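Local structure of light Chain (Clostridium botulinum, 6BVD) at residues A[230-235]-A[267-272]. The protein is the zinc metalloprotease light chain of a mosaic botulinum neurotoxin, which probably cleaves a neuronal SNARE protein and so blocks neurotransmitter release. Numbering follows the deposited sequence.
With ACT (acetate ion), chain F.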
loop_
_atom_site.group_PDB
_atom_site.type_symbol
_atom_site.label_atom_id
_atom_site.label_comp_id
_atom_site.label_asym_id
_atom_site.label_seq_id
_atom_site.Cartn_x
_atom_site.Cartn_y
_atom_site.Cartn_z
ATOM N N LEU A 230 -3.843 -6.932 -19.472
ATOM C CA LEU A 230 -5.199 -7.208 -18.969
ATOM C C LEU A 230 -6.281 -6.713 -19.921
ATOM O O LEU A 230 -7.374 -7.267 -19.975
ATOM C CB LEU A 230 -5.412 -6.589 -17.582
ATOM C CG LEU A 230 -4.711 -7.313 -16.438
ATOM C CD1 LEU A 230 -4.969 -6.637 -15.112
ATOM C CD2 LEU A 230 -5.160 -8.805 -16.418
ATOM N N ILE A 231 -5.981 -5.689 -20.715
ATOM C CA ILE A 231 -6.947 -5.245 -21.696
ATOM C C ILE A 231 -7.143 -6.314 -22.804
ATOM O O ILE A 231 -8.277 -6.561 -23.226
ATOM C CB ILE A 231 -6.530 -3.893 -22.279
ATOM C CG1 ILE A 231 -6.624 -2.841 -21.180
ATOM C CG2 ILE A 231 -7.386 -3.560 -23.480
ATOM C CD1 ILE A 231 -5.927 -1.496 -21.559
ATOM N N HIS A 232 -6.039 -6.916 -23.261
ATOM C CA HIS A 232 -6.095 -8.049 -24.198
ATOM C C HIS A 232 -6.895 -9.243 -23.596
ATOM O O HIS A 232 -7.619 -9.913 -24.310
ATOM C CB HIS A 232 -4.694 -8.549 -24.561
ATOM C CG HIS A 232 -3.888 -7.631 -25.446
ATOM N ND1 HIS A 232 -4.369 -7.101 -26.619
ATOM C CD2 HIS A 232 -2.607 -7.212 -25.349
ATOM C CE1 HIS A 232 -3.432 -6.366 -27.194
ATOM N NE2 HIS A 232 -2.348 -6.423 -26.437
ATOM N N VAL A 233 -6.676 -9.539 -22.319
ATOM C CA VAL A 233 -7.415 -10.620 -21.622
ATOM C C VAL A 233 -8.899 -10.319 -21.700
ATOM O O VAL A 233 -9.713 -11.139 -22.084
ATOM C CB VAL A 233 -6.985 -10.699 -20.144
ATOM C CG1 VAL A 233 -7.922 -11.643 -19.264
ATOM C CG2 VAL A 233 -5.553 -11.049 -20.033
ATOM N N LEU A 234 -9.240 -9.074 -21.377
ATOM C CA LEU A 234 -10.615 -8.633 -21.386
ATOM C C LEU A 234 -11.279 -8.830 -22.734
ATOM O O LEU A 234 -12.458 -9.249 -22.801
ATOM C CB LEU A 234 -10.708 -7.153 -20.962
ATOM C CG LEU A 234 -12.134 -6.673 -20.713
ATOM C CD1 LEU A 234 -12.773 -7.469 -19.569
ATOM C CD2 LEU A 234 -12.130 -5.177 -20.341
ATOM N N HIS A 235 -10.570 -8.512 -23.820
ATOM C CA HIS A 235 -11.122 -8.740 -25.128
ATOM C C HIS A 235 -11.369 -10.258 -25.304
ATOM O O HIS A 235 -12.382 -10.665 -25.850
ATOM C CB HIS A 235 -10.187 -8.206 -26.247
ATOM C CG HIS A 235 -9.938 -6.714 -26.150
ATOM N ND1 HIS A 235 -8.787 -6.114 -26.626
ATOM C CD2 HIS A 235 -10.717 -5.721 -25.682
ATOM C CE1 HIS A 235 -8.857 -4.806 -26.419
ATOM N NE2 HIS A 235 -10.016 -4.532 -25.845
ATOM N N PHE A 267 -3.747 -1.036 -31.745
ATOM C CA PHE A 267 -4.040 0.411 -31.736
ATOM C C PHE A 267 -5.296 0.694 -30.901
ATOM O O PHE A 267 -5.390 1.742 -30.238
ATOM C CB PHE A 267 -4.192 0.932 -33.152
ATOM C CG PHE A 267 -2.961 0.710 -34.001
ATOM C CD1 PHE A 267 -1.867 1.563 -33.902
ATOM C CD2 PHE A 267 -2.863 -0.411 -34.824
ATOM C CE1 PHE A 267 -0.726 1.358 -34.674
ATOM C CE2 PHE A 267 -1.730 -0.631 -35.594
ATOM C CZ PHE A 267 -0.654 0.243 -35.518
ATOM N N LEU A 268 -6.263 -0.228 -30.924
ATOM C CA LEU A 268 -7.469 -0.043 -30.115
ATOM C C LEU A 268 -7.122 -0.207 -28.646
ATOM O O LEU A 268 -7.747 0.419 -27.768
ATOM C CB LEU A 268 -8.577 -1.024 -30.514
ATOM C CG LEU A 268 -9.118 -0.928 -31.940
ATOM C CD1 LEU A 268 -10.085 -2.094 -32.225
ATOM C CD2 LEU A 268 -9.774 0.425 -32.234
ATOM N N THR A 269 -6.121 -1.033 -28.365
ATOM C CA THR A 269 -5.745 -1.251 -26.981
ATOM C C THR A 269 -4.995 -0.011 -26.448
ATOM O O THR A 269 -5.230 0.443 -25.316
ATOM C CB THR A 269 -4.907 -2.501 -26.827
ATOM O OG1 THR A 269 -5.738 -3.652 -27.117
ATOM C CG2 THR A 269 -4.364 -2.617 -25.390
ATOM N N PHE A 270 -4.126 0.564 -27.275
ATOM C CA PHE A 270 -3.469 1.796 -26.857
ATOM C C PHE A 270 -4.498 2.909 -26.680
ATOM O O PHE A 270 -4.500 3.589 -25.670
ATOM C CB PHE A 270 -2.385 2.254 -27.852
ATOM C CG PHE A 270 -1.617 3.450 -27.334
ATOM C CD1 PHE A 270 -0.521 3.268 -26.505
ATOM C CD2 PHE A 270 -2.066 4.742 -27.572
ATOM C CE1 PHE A 270 0.175 4.363 -25.975
ATOM C CE2 PHE A 270 -1.376 5.854 -27.032
ATOM C CZ PHE A 270 -0.256 5.650 -26.246
ATOM N N GLY A 271 -5.393 3.084 -27.648
ATOM C CA GLY A 271 -6.433 4.097 -27.521
ATOM C C GLY A 271 -5.946 5.480 -27.957
ATOM O O GLY A 271 -5.022 5.585 -28.781
ATOM N N GLY A 272 -6.582 6.529 -27.421
ATOM C CA GLY A 272 -6.231 7.915 -27.717
ATOM C C GLY A 272 -6.229 8.145 -29.223
ATOM O O GLY A 272 -7.130 7.699 -29.925
HETATM C C ACT F . -6.901 -8.232 -28.801
HETATM O O ACT F . -7.970 -8.419 -29.424
HETATM O OXT ACT F . -6.878 -7.464 -27.813
HETATM C CH3 ACT F . -5.641 -8.933 -29.239
#
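At the zinc site of this metalloprotease, helix 222-237 meets helix 264-270 through T269, which touches I231, H232 and H235. The methyl CG2 of T269 lies 3.7 Å from CG2 of I231, the two side chains running past one another and pointing opposite ways. In I231 a chi1 of -67° sets CG1 beside the backbone N and leaves CG2 anti to it, facing the threonine. Threonine suits the place because its methyl meets the hydrocarbon while its OG1 turns to the imidazoles, 3.4 Å from CE1 of H235 and 3.6 Å from CE1 of H232. Neither approach is a hydrogen bond; the hydroxyl is instead bonded to the carbonyl of A265, one turn earlier in its own helix. OG1 lies at the edge of the H235 ring, in its plane, but obliquely to that of H232, and CG2 of T269 sits over the rim of one face of the H232 ring.

H228 and H232 are the histidines of an HExxH motif, and E266 on the other helix adds the third protein ligand of the zinc, the gluzincin pattern. Histidine suits position 232 because its two ring nitrogens serve two partners: NE2 binds the metal, and ND1 donates a nearly straight hydrogen bond (174°) to OXT of an acetate, 2.8 Å away. ND1 of H235 donates to the same OXT over 2.6 Å, so two N-H groups converge on one oxygen of an ion probably taken from the crystallisation liquor, which is also hydrogen-bonded to I242 N. At 235 the flat imidazole can both reach the acetate and stack with Y349, while the carbonyl O of I231 lies 3.3 Å above the H235 ring plane, over its centre.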